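Local coordinates for 11R-lipoxygenase (Gersemia fruticosa, PDB 3VF1), which probably inserts molecular oxygen into polyunsaturated fatty acids at a non-heme iron centre, acting as a calcium-dependent lipoxygenase, at residues R409-V414 / N525-W530; D519-D524 / E555-L560; F280-E285 / P346-L351. One frame throughout, in Å; residues are numbered along the deposited sequence.

Contact 1 of 3, residues R409-V414 / N525-W530; sequences RNLPSV and NEIQDW
N410, the last residue of helix 369-410, lies against the first turns of helix 525-538. N410 CB rests on the backbone of W530, 3.6 Å from W530 N. The first torsion (chi1 -56°) sets N410 CG beside its own backbone N and close to D529 O. N410 OD1 lies beside the D529 methylene, 3.5 Å from D529 CB, with the amide and carboxylate planes turned 46° apart; N410 OD1 and D529 O, two acceptors, do not bond. At the tip, N410 ND2 turns back to its own helix and donates to S406 O. An alanine here would probably leave S406 O without this donor and open a gap beside the D529 backbone. The D529 carboxylate has its own partner, a salt bridge to R532.

L411, the first residue to leave the helical conformation, provides the apolar half. Its two methyls part: L411 CD2 sits 3.5 Å from E526 O, while L411 CD1 stands over one face of the W530 indole, near the rim, in a CH-pi contact 4.2 Å from the centroid of the five-membered ring. I527 CD1 touches L411 CD2 more loosely. P412 and E526 meet tip to tip: P412 CD lies 3.3 Å from E526 OE1, with P412 CG equally near. The carboxylate, at the end of an extended chain, is engaged by R154 of helix 148-164, which also packs on P412.

S413 and V414 continue to Y134 on strand 130-134 of the PLAT sandwich, placing the contact where this domain meets the catalytic one. Between the two segments the hold is therefore shape and dispersion, helped by the L411-W530 face contact, while N410 ND2 is taken up by S406 O and the E526 carboxylate by R154.

Contact 2 of 3, residues D519-D524 / E555-L560; sequences DSVKKD and ENREEL
V521 holds CG1 anti to its backbone N (chi1 -177°) and CG2 anti to its carbonyl carbon, which turns CG1 to N556 and L560 and CG2 to R557. K522 is extended as far as CE and then bends at chi4 (71°), swinging NZ back toward the backbone of E555.

V521 CG2 packs 3.5 Å from R557 CG, the two side chains crossing at about a right angle. V521 CG1 lies 3.9 Å from N556 O and reaches L560 CD2 at the looser distance of 4.3 Å. Only the aliphatic root of R557 is used here: its chain bends at chi3, and NH1 donates to Y515 O in the loop before helix 518-522. K522 lies across E555, its NZ giving a weak hydrogen bond to E555 O at 3.3 Å. K522 NZ is 5.1 Å from E555 OE1, too far for a salt bridge, though the opposite charges probably attract weakly; E555 OE2 is bonded instead to S553 OG.

N556 N-caps helix 557-579: E559 N donates to N556 OD1 at 2.9 Å, from 37° above the carbonyl plane, and N556 ND2 returns a weak bond to the E559 carboxylate. D518 receives R557 N at the same helix start, and D524 N-caps the following helix 525-538, with OD1 taking I527 N.

The contact thus packs the short helix 518-522 on the N-terminal start of helix 557-579, whose far end carries the iron ligands H575 and N579 within the catalytic domain. Its chemistry is divided: an apolar patch around buried V521 and L560 does the packing, and toward solvent K522 and E555 add one weak bond and a loose charge pair.

Contact 3 of 3, residues F280-E285 / P346-L351; sequences FPVKNE and PIAIQL
F280 and Q350 bring the two backbones closest, their CA atoms 7.2 Å apart, one in an irregular loop and the other in strand 344-350, so side chains make most of the contact. The loop turns sharply at P281, the centre of an inverse gamma turn closed by V282 N to F280 O at 2.8 Å. The strand alternates here: A348 and Q350 point their CB atoms toward the loop, and I349 points away.

F280, with CG anti to its backbone N (chi1 -166°), slides past Q350 in the opposite direction. Its CE1 lies 3.6 Å from Q350 CB, and its CD1 is 3.7 Å from Q350 OE1; the ring and amide planes stand 77° apart. Farther along the ring, A348 O comes near the ring plane at its edge, 4.3 Å from F280 CZ. One face of the same ring is covered from within the loop by V282 CG2, 3.5 Å above the plane and displaced toward the rim. That methyl also touches A348 CB at 4.1 Å, thereby bridging ring and strand. P281 crosses the Q350 side chain at about a right angle, its CD 3.6 Å from Q350 OE1.

The chain of Q350 runs out extended, and its NE2 donates to N279 O, just before the loop segment, and to Y352 O, just after the strand. Two backbones are thus tied through one buried side chain.

The strand lies inside an antiparallel sheet, between strands 333-338 and 361-362, with a classic beta bulge at I347 and A348 facing L335. F280 also packs on L333, and P281 and V282 on I361; behind the sheet, I349 reaches W372 and L379 of the long helix 369-410.

In the fold
Contacts 1 and 2 adjoin, their centres 13 Å apart. Helices 518-522, 525-538 and 557-579 follow one another in the chain, and Q528 NE2 probably bonds V521 O, 2.8 Å away, while I527 packs on L560. Contact 1 is buried, packing with polar groups bonded to neighbouring helices; contact 2, nearer the surface, adds charged, solvent-facing side chains to a small apolar patch. Contact 3 lies about 53 Å from contact 1, between centres, on the opposite side of the chain's centre. It too is buried, but joins a loop to a sheet. Helix 369-410 relates the two ends: its end enters contact 1, and its earlier part backs the strand of contact 3.

Contact 1 of 3, residues R409-V414 / N525-W530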
loop_
_atom_site.group_PDB
_atom_site.type_symbol
_atom_site.label_atom_id
_atom_site.label_comp_id
_atom_site.label_asym_id
_atom_site.label_seq_id
_atom_site.Cartn_x
_atom_site.Cartn_y
_atom_site.Cartn_z
ATOM N N ARG A 409 4.440 -0.535 -19.663
ATOM C CA ARG A 409 3.950 -0.902 -20.988
ATOM C C ARG A 409 3.719 0.286 -21.921
ATOM O O ARG A 409 3.705 0.120 -23.139
ATOM C CB ARG A 409 2.645 -1.689 -20.861
ATOM C CG ARG A 409 2.812 -3.083 -20.287
ATOM C CD ARG A 409 1.466 -3.713 -19.970
ATOM N NE ARG A 409 0.567 -3.702 -21.120
ATOM C CZ ARG A 409 0.656 -4.533 -22.154
ATOM N NH1 ARG A 409 1.616 -5.446 -22.203
ATOM N NH2 ARG A 409 -0.215 -4.446 -23.151
ATOM N N ASN A 410 3.527 1.477 -21.361
ATOM C CA ASN A 410 3.105 2.619 -22.167
ATOM C C ASN A 410 3.951 3.884 -22.018
ATOM O O ASN A 410 3.865 4.784 -22.853
ATOM C CB ASN A 410 1.644 2.951 -21.860
ATOM C CG ASN A 410 0.723 1.765 -22.073
ATOM O OD1 ASN A 410 0.303 1.485 -23.196
ATOM N ND2 ASN A 410 0.407 1.060 -20.993
ATOM N N LEU A 411 4.763 3.959 -20.968
ATOM C CA LEU A 411 5.546 5.164 -20.713
ATOM C C LEU A 411 7.046 4.906 -20.816
ATOM O O LEU A 411 7.552 3.934 -20.255
ATOM C CB LEU A 411 5.229 5.725 -19.326
ATOM C CG LEU A 411 3.776 6.118 -19.061
ATOM C CD1 LEU A 411 3.634 6.650 -17.643
ATOM C CD2 LEU A 411 3.296 7.146 -20.071
ATOM N N PRO A 412 7.760 5.779 -21.543
ATOM C CA PRO A 412 9.225 5.737 -21.567
ATOM C C PRO A 412 9.797 6.470 -20.360
ATOM O O PRO A 412 9.143 7.369 -19.827
ATOM C CB PRO A 412 9.567 6.478 -22.858
ATOM C CG PRO A 412 8.460 7.460 -23.019
ATOM C CD PRO A 412 7.225 6.798 -22.463
ATOM N N SER A 413 11.002 6.096 -19.940
ATOM C CA SER A 413 11.597 6.652 -18.728
ATOM C C SER A 413 11.932 8.142 -18.841
ATOM O O SER A 413 12.378 8.753 -17.870
ATOM C CB SER A 413 12.855 5.863 -18.349
ATOM O OG SER A 413 13.771 5.812 -19.428
ATOM N N VAL A 414 11.724 8.723 -20.021
ATOM C CA VAL A 414 11.973 10.148 -20.224
ATOM C C VAL A 414 10.707 10.968 -19.959
ATOM O O VAL A 414 10.752 12.195 -19.886
ATOM C CB VAL A 414 12.487 10.431 -21.657
ATOM C CG1 VAL A 414 11.373 10.247 -22.680
ATOM C CG2 VAL A 414 13.079 11.832 -21.749
ATOM N N ASN A 525 0.255 11.362 -26.670
ATOM C CA ASN A 525 -0.164 10.017 -27.047
ATOM C C ASN A 525 0.243 8.956 -26.027
ATOM O O ASN A 525 -0.394 7.906 -25.929
ATOM C CB ASN A 525 0.406 9.660 -28.422
ATOM C CG ASN A 525 1.922 9.704 -28.454
ATOM O OD1 ASN A 525 2.527 10.772 -28.351
ATOM N ND2 ASN A 525 2.545 8.541 -28.603
ATOM N N GLU A 526 1.299 9.229 -25.267
ATOM C CA GLU A 526 1.847 8.239 -24.346
ATOM C C GLU A 526 1.040 8.109 -23.050
ATOM O O GLU A 526 0.862 7.005 -22.539
ATOM C CB GLU A 526 3.315 8.552 -24.046
ATOM C CG GLU A 526 4.233 8.268 -25.224
ATOM C CD GLU A 526 5.663 8.713 -24.991
ATOM O OE1 GLU A 526 5.923 9.403 -23.983
ATOM O OE2 GLU A 526 6.531 8.372 -25.822
ATOM N N ILE A 527 0.551 9.226 -22.522
ATOM C CA ILE A 527 -0.283 9.182 -21.327
ATOM C C ILE A 527 -1.656 8.626 -21.681
ATOM O O ILE A 527 -2.328 8.020 -20.844
ATOM C CB ILE A 527 -0.448 10.575 -20.676
ATOM C CG1 ILE A 527 -0.854 10.437 -19.206
ATOM C CG2 ILE A 527 -1.475 11.408 -21.429
ATOM C CD1 ILE A 527 0.225 9.844 -18.320
ATOM N N GLN A 528 -2.068 8.831 -22.929
ATOM C CA GLN A 528 -3.348 8.323 -23.405
ATOM C C GLN A 528 -3.296 6.806 -23.555
ATOM O O GLN A 528 -4.292 6.118 -23.334
ATOM C CB GLN A 528 -3.721 8.977 -24.737
ATOM C CG GLN A 528 -3.802 10.495 -24.674
ATOM C CD GLN A 528 -4.869 10.990 -23.716
ATOM O OE1 GLN A 528 -5.813 10.272 -23.396
ATOM N NE2 GLN A 528 -4.718 12.224 -23.251
ATOM N N ASP A 529 -2.131 6.287 -23.936
ATOM C CA ASP A 529 -1.923 4.846 -23.993
ATOM C C ASP A 529 -1.959 4.282 -22.579
ATOM O O ASP A 529 -2.533 3.222 -22.332
ATOM C CB ASP A 529 -0.577 4.517 -24.646
ATOM C CG ASP A 529 -0.527 4.901 -26.112
ATOM O OD1 ASP A 529 -1.597 4.930 -26.757
ATOM O OD2 ASP A 529 0.581 5.169 -26.621
ATOM N N TRP A 530 -1.340 5.011 -21.658
ATOM C CA TRP A 530 -1.283 4.612 -20.259
ATOM C C TRP A 530 -2.680 4.442 -19.672
ATOM O O TRP A 530 -3.020 3.375 -19.159
ATOM C CB TRP A 530 -0.500 5.653 -19.457
ATOM C CG TRP A 530 -0.308 5.291 -18.020
ATOM C CD1 TRP A 530 0.430 4.256 -17.531
ATOM C CD2 TRP A 530 -0.851 5.970 -16.881
ATOM N NE1 TRP A 530 0.379 4.244 -16.160
ATOM C CE2 TRP A 530 -0.402 5.288 -15.736
ATOM C CE3 TRP A 530 -1.674 7.090 -16.719
ATOM C CZ2 TRP A 530 -0.749 5.683 -14.446
ATOM C CZ3 TRP A 530 -2.016 7.482 -15.438
ATOM C CH2 TRP A 530 -1.555 6.780 -14.318
#

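Contact 2 of 3, residues D519-D524 / E555-L560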
loop_
_atom_site.group_PDB
_atom_site.type_symbol
_atom_site.label_atom_id
_atom_site.label_comp_id
_atom_site.label_asym_id
_atom_site.label_seq_id
_atom_site.Cartn_x
_atom_site.Cartn_y
_atom_site.Cartn_z
ATOM N N ASP A 519 -4.738 20.979 -23.867
ATOM C CA ASP A 519 -4.396 20.432 -25.174
ATOM C C ASP A 519 -3.100 19.632 -25.070
ATOM O O ASP A 519 -2.931 18.614 -25.740
ATOM C CB ASP A 519 -4.243 21.550 -26.203
ATOM C CG ASP A 519 -4.474 21.069 -27.623
ATOM O OD1 ASP A 519 -5.466 20.342 -27.852
ATOM O OD2 ASP A 519 -3.662 21.412 -28.509
ATOM N N SER A 520 -2.191 20.101 -24.220
ATOM C CA SER A 520 -0.936 19.404 -23.980
ATOM C C SER A 520 -1.212 17.990 -23.502
ATOM O O SER A 520 -0.438 17.080 -23.784
ATOM C CB SER A 520 -0.102 20.131 -22.925
ATOM O OG SER A 520 0.081 21.496 -23.257
ATOM N N VAL A 521 -2.316 17.812 -22.777
ATOM C CA VAL A 521 -2.681 16.507 -22.232
ATOM C C VAL A 521 -3.340 15.628 -23.293
ATOM O O VAL A 521 -3.043 14.436 -23.392
ATOM C CB VAL A 521 -3.637 16.646 -21.034
ATOM C CG1 VAL A 521 -3.943 15.281 -20.440
ATOM C CG2 VAL A 521 -3.038 17.563 -19.980
ATOM N N LYS A 522 -4.222 16.218 -24.092
ATOM C CA LYS A 522 -4.889 15.479 -25.158
ATOM C C LYS A 522 -3.879 14.899 -26.142
ATOM O O LYS A 522 -3.996 13.749 -26.561
ATOM C CB LYS A 522 -5.861 16.380 -25.922
ATOM C CG LYS A 522 -7.045 16.878 -25.116
ATOM C CD LYS A 522 -8.104 17.481 -26.032
ATOM C CE LYS A 522 -9.188 18.208 -25.252
ATOM N NZ LYS A 522 -8.693 19.475 -24.642
ATOM N N LYS A 523 -2.886 15.704 -26.506
ATOM C CA LYS A 523 -1.959 15.346 -27.577
ATOM C C LYS A 523 -0.745 14.550 -27.098
ATOM O O LYS A 523 0.148 14.240 -27.886
ATOM C CB LYS A 523 -1.514 16.609 -28.321
ATOM C CG LYS A 523 -2.599 17.191 -29.214
ATOM C CD LYS A 523 -2.203 18.538 -29.800
ATOM C CE LYS A 523 -3.163 18.959 -30.905
ATOM N NZ LYS A 523 -4.594 18.900 -30.481
ATOM N N ASP A 524 -0.720 14.205 -25.813
ATOM C CA ASP A 524 0.327 13.344 -25.278
ATOM C C ASP A 524 -0.094 11.900 -25.506
ATOM O O ASP A 524 -0.719 11.284 -24.648
ATOM C CB ASP A 524 0.547 13.602 -23.783
ATOM C CG ASP A 524 1.576 12.668 -23.174
ATOM O OD1 ASP A 524 1.900 11.635 -23.801
ATOM O OD2 ASP A 524 2.061 12.961 -22.061
ATOM N N GLU A 555 -8.739 14.358 -20.747
ATOM C CA GLU A 555 -9.145 15.477 -21.591
ATOM C C GLU A 555 -8.633 16.817 -21.067
ATOM O O GLU A 555 -8.634 17.812 -21.792
ATOM C CB GLU A 555 -10.669 15.517 -21.722
ATOM C CG GLU A 555 -11.265 14.251 -22.315
ATOM C CD GLU A 555 -10.711 13.938 -23.692
ATOM O OE1 GLU A 555 -10.765 14.824 -24.571
ATOM O OE2 GLU A 555 -10.214 12.810 -23.895
ATOM N N ASN A 556 -8.199 16.845 -19.813
ATOM C CA ASN A 556 -7.655 18.065 -19.224
ATOM C C ASN A 556 -6.627 17.759 -18.143
ATOM O O ASN A 556 -6.410 16.600 -17.793
ATOM C CB ASN A 556 -8.781 18.934 -18.658
ATOM C CG ASN A 556 -9.644 18.193 -17.657
ATOM O OD1 ASN A 556 -9.326 18.135 -16.469
ATOM N ND2 ASN A 556 -10.747 17.625 -18.131
ATOM N N ARG A 557 -5.994 18.805 -17.617
ATOM C CA ARG A 557 -4.935 18.641 -16.629
ATOM C C ARG A 557 -5.492 18.254 -15.264
ATOM O O ARG A 557 -4.848 17.530 -14.506
ATOM C CB ARG A 557 -4.118 19.927 -16.505
ATOM C CG ARG A 557 -3.335 20.288 -17.755
ATOM C CD ARG A 557 -2.399 21.458 -17.502
ATOM N NE ARG A 557 -3.122 22.662 -17.100
ATOM C CZ ARG A 557 -2.543 23.815 -16.788
ATOM N NH1 ARG A 557 -1.221 23.935 -16.826
ATOM N NH2 ARG A 557 -3.285 24.855 -16.435
ATOM N N GLU A 558 -6.693 18.730 -14.954
ATOM C CA GLU A 558 -7.301 18.471 -13.653
ATOM C C GLU A 558 -7.607 16.987 -13.467
ATOM O O GLU A 558 -7.354 16.428 -12.403
ATOM C CB GLU A 558 -8.570 19.309 -13.471
ATOM C CG GLU A 558 -8.303 20.788 -13.224
ATOM C CD GLU A 558 -7.720 21.493 -14.440
ATOM O OE1 GLU A 558 -8.079 21.117 -15.579
ATOM O OE2 GLU A 558 -6.902 22.420 -14.257
ATOM N N GLU A 559 -8.151 16.353 -14.500
ATOM C CA GLU A 559 -8.411 14.917 -14.460
ATOM C C GLU A 559 -7.120 14.150 -14.228
ATOM O O GLU A 559 -7.084 13.192 -13.456
ATOM C CB GLU A 559 -9.047 14.443 -15.768
ATOM C CG GLU A 559 -10.482 14.892 -15.974
ATOM C CD GLU A 559 -11.059 14.394 -17.287
ATOM O OE1 GLU A 559 -10.527 13.403 -17.836
ATOM O OE2 GLU A 559 -12.044 14.994 -17.771
ATOM N N LEU A 560 -6.060 14.577 -14.906
ATOM C CA LEU A 560 -4.765 13.918 -14.810
ATOM C C LEU A 560 -4.194 14.037 -13.398
ATOM O O LEU A 560 -3.697 13.063 -12.833
ATOM C CB LEU A 560 -3.791 14.524 -15.821
ATOM C CG LEU A 560 -2.371 13.959 -15.810
ATOM C CD1 LEU A 560 -2.388 12.452 -16.004
ATOM C CD2 LEU A 560 -1.529 14.629 -16.883
#

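Contact 3 of 3, residues F280-E285 / P346-L351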
loop_
_atom_site.group_PDB
_atom_site.type_symbol
_atom_site.label_atom_id
_atom_site.label_comp_id
_atom_site.label_asym_id
_atom_site.label_seq_id
_atom_site.Cartn_x
_atom_site.Cartn_y
_atom_site.Cartn_z
ATOM N N PHE A 280 -32.514 -3.963 11.452
ATOM C CA PHE A 280 -31.746 -3.662 12.655
ATOM C C PHE A 280 -32.642 -2.899 13.625
ATOM O O PHE A 280 -32.424 -1.716 13.882
ATOM C CB PHE A 280 -30.518 -2.824 12.292
ATOM C CG PHE A 280 -29.478 -2.739 13.381
ATOM C CD1 PHE A 280 -29.489 -3.606 14.461
ATOM C CD2 PHE A 280 -28.482 -1.777 13.319
ATOM C CE1 PHE A 280 -28.525 -3.515 15.451
ATOM C CE2 PHE A 280 -27.521 -1.683 14.305
ATOM C CZ PHE A 280 -27.542 -2.553 15.371
ATOM N N PRO A 281 -33.662 -3.582 14.167
ATOM C CA PRO A 281 -34.722 -2.957 14.967
ATOM C C PRO A 281 -34.283 -2.554 16.376
ATOM O O PRO A 281 -34.762 -3.122 17.356
ATOM C CB PRO A 281 -35.786 -4.054 15.034
ATOM C CG PRO A 281 -35.007 -5.320 14.978
ATOM C CD PRO A 281 -33.840 -5.042 14.067
ATOM N N VAL A 282 -33.386 -1.578 16.469
ATOM C CA VAL A 282 -32.954 -1.057 17.761
ATOM C C VAL A 282 -34.010 -0.114 18.320
ATOM O O VAL A 282 -34.353 0.886 17.694
ATOM C CB VAL A 282 -31.619 -0.297 17.647
ATOM C CG1 VAL A 282 -31.267 0.367 18.972
ATOM C CG2 VAL A 282 -30.505 -1.237 17.204
ATOM N N LYS A 283 -34.523 -0.438 19.501
ATOM C CA LYS A 283 -35.551 0.377 20.137
ATOM C C LYS A 283 -34.946 1.285 21.199
ATOM O O LYS A 283 -33.951 0.940 21.835
ATOM C CB LYS A 283 -36.637 -0.512 20.751
ATOM C CG LYS A 283 -37.282 -1.468 19.757
ATOM C CD LYS A 283 -37.795 -0.725 18.533
ATOM C CE LYS A 283 -38.365 -1.675 17.496
ATOM N NZ LYS A 283 -38.779 -0.949 16.260
ATOM N N ASN A 284 -35.561 2.447 21.383
ATOM C CA ASN A 284 -35.069 3.444 22.322
ATOM C C ASN A 284 -34.874 2.876 23.724
ATOM O O ASN A 284 -33.912 3.222 24.411
ATOM C CB ASN A 284 -36.030 4.636 22.364
ATOM C CG ASN A 284 -35.551 5.742 23.282
ATOM O OD1 ASN A 284 -34.555 6.408 23.003
ATOM N ND2 ASN A 284 -36.270 5.954 24.379
ATOM N N GLU A 285 -35.783 1.999 24.142
ATOM C CA GLU A 285 -35.721 1.413 25.481
ATOM C C GLU A 285 -34.385 0.714 25.711
ATOM O O GLU A 285 -33.882 0.669 26.830
ATOM C CB GLU A 285 -36.885 0.432 25.697
ATOM C CG GLU A 285 -36.505 -1.058 25.743
ATOM C CD GLU A 285 -37.199 -1.887 24.669
ATOM O OE1 GLU A 285 -38.192 -1.403 24.085
ATOM O OE2 GLU A 285 -36.749 -3.025 24.408
ATOM N N PRO A 346 -19.884 2.262 21.395
ATOM C CA PRO A 346 -20.858 1.280 20.915
ATOM C C PRO A 346 -22.060 1.235 21.851
ATOM O O PRO A 346 -21.877 1.243 23.066
ATOM C CB PRO A 346 -20.079 -0.033 20.980
ATOM C CG PRO A 346 -19.104 0.175 22.086
ATOM C CD PRO A 346 -18.707 1.619 22.005
ATOM N N ILE A 347 -23.268 1.197 21.301
ATOM C CA ILE A 347 -24.468 1.162 22.129
ATOM C C ILE A 347 -25.398 0.001 21.783
ATOM O O ILE A 347 -26.338 -0.279 22.523
ATOM C CB ILE A 347 -25.255 2.485 22.031
ATOM C CG1 ILE A 347 -25.694 2.745 20.587
ATOM C CG2 ILE A 347 -24.409 3.636 22.547
ATOM C CD1 ILE A 347 -26.625 3.932 20.443
ATOM N N ALA A 348 -25.136 -0.678 20.670
ATOM C CA ALA A 348 -25.974 -1.798 20.255
ATOM C C ALA A 348 -25.280 -2.636 19.191
ATOM O O ALA A 348 -24.537 -2.111 18.367
ATOM C CB ALA A 348 -27.311 -1.291 19.738
ATOM N N ILE A 349 -25.528 -3.943 19.215
ATOM C CA ILE A 349 -24.924 -4.861 18.255
ATOM C C ILE A 349 -25.875 -5.999 17.897
ATOM O O ILE A 349 -26.541 -6.562 18.761
ATOM C CB ILE A 349 -23.622 -5.476 18.799
ATOM C CG1 ILE A 349 -22.556 -4.395 18.992
ATOM C CG2 ILE A 349 -23.109 -6.558 17.856
ATOM C CD1 ILE A 349 -21.298 -4.897 19.679
ATOM N N GLN A 350 -25.927 -6.330 16.612
ATOM C CA GLN A 350 -26.690 -7.476 16.133
ATOM C C GLN A 350 -25.761 -8.339 15.289
ATOM O O GLN A 350 -25.195 -7.865 14.311
ATOM C CB GLN A 350 -27.890 -7.005 15.310
ATOM C CG GLN A 350 -28.827 -8.114 14.867
ATOM C CD GLN A 350 -30.023 -7.587 14.097
ATOM O OE1 GLN A 350 -30.948 -7.017 14.678
ATOM N NE2 GLN A 350 -30.009 -7.767 12.781
ATOM N N LEU A 351 -25.600 -9.603 15.669
ATOM C CA LEU A 351 -24.570 -10.453 15.074
ATOM C C LEU A 351 -24.868 -10.851 13.628
ATOM O O LEU A 351 -23.959 -10.913 12.801
ATOM C CB LEU A 351 -24.347 -11.703 15.930
ATOM C CG LEU A 351 -23.877 -11.446 17.364
ATOM C CD1 LEU A 351 -23.659 -12.762 18.098
ATOM C CD2 LEU A 351 -22.608 -10.605 17.385
#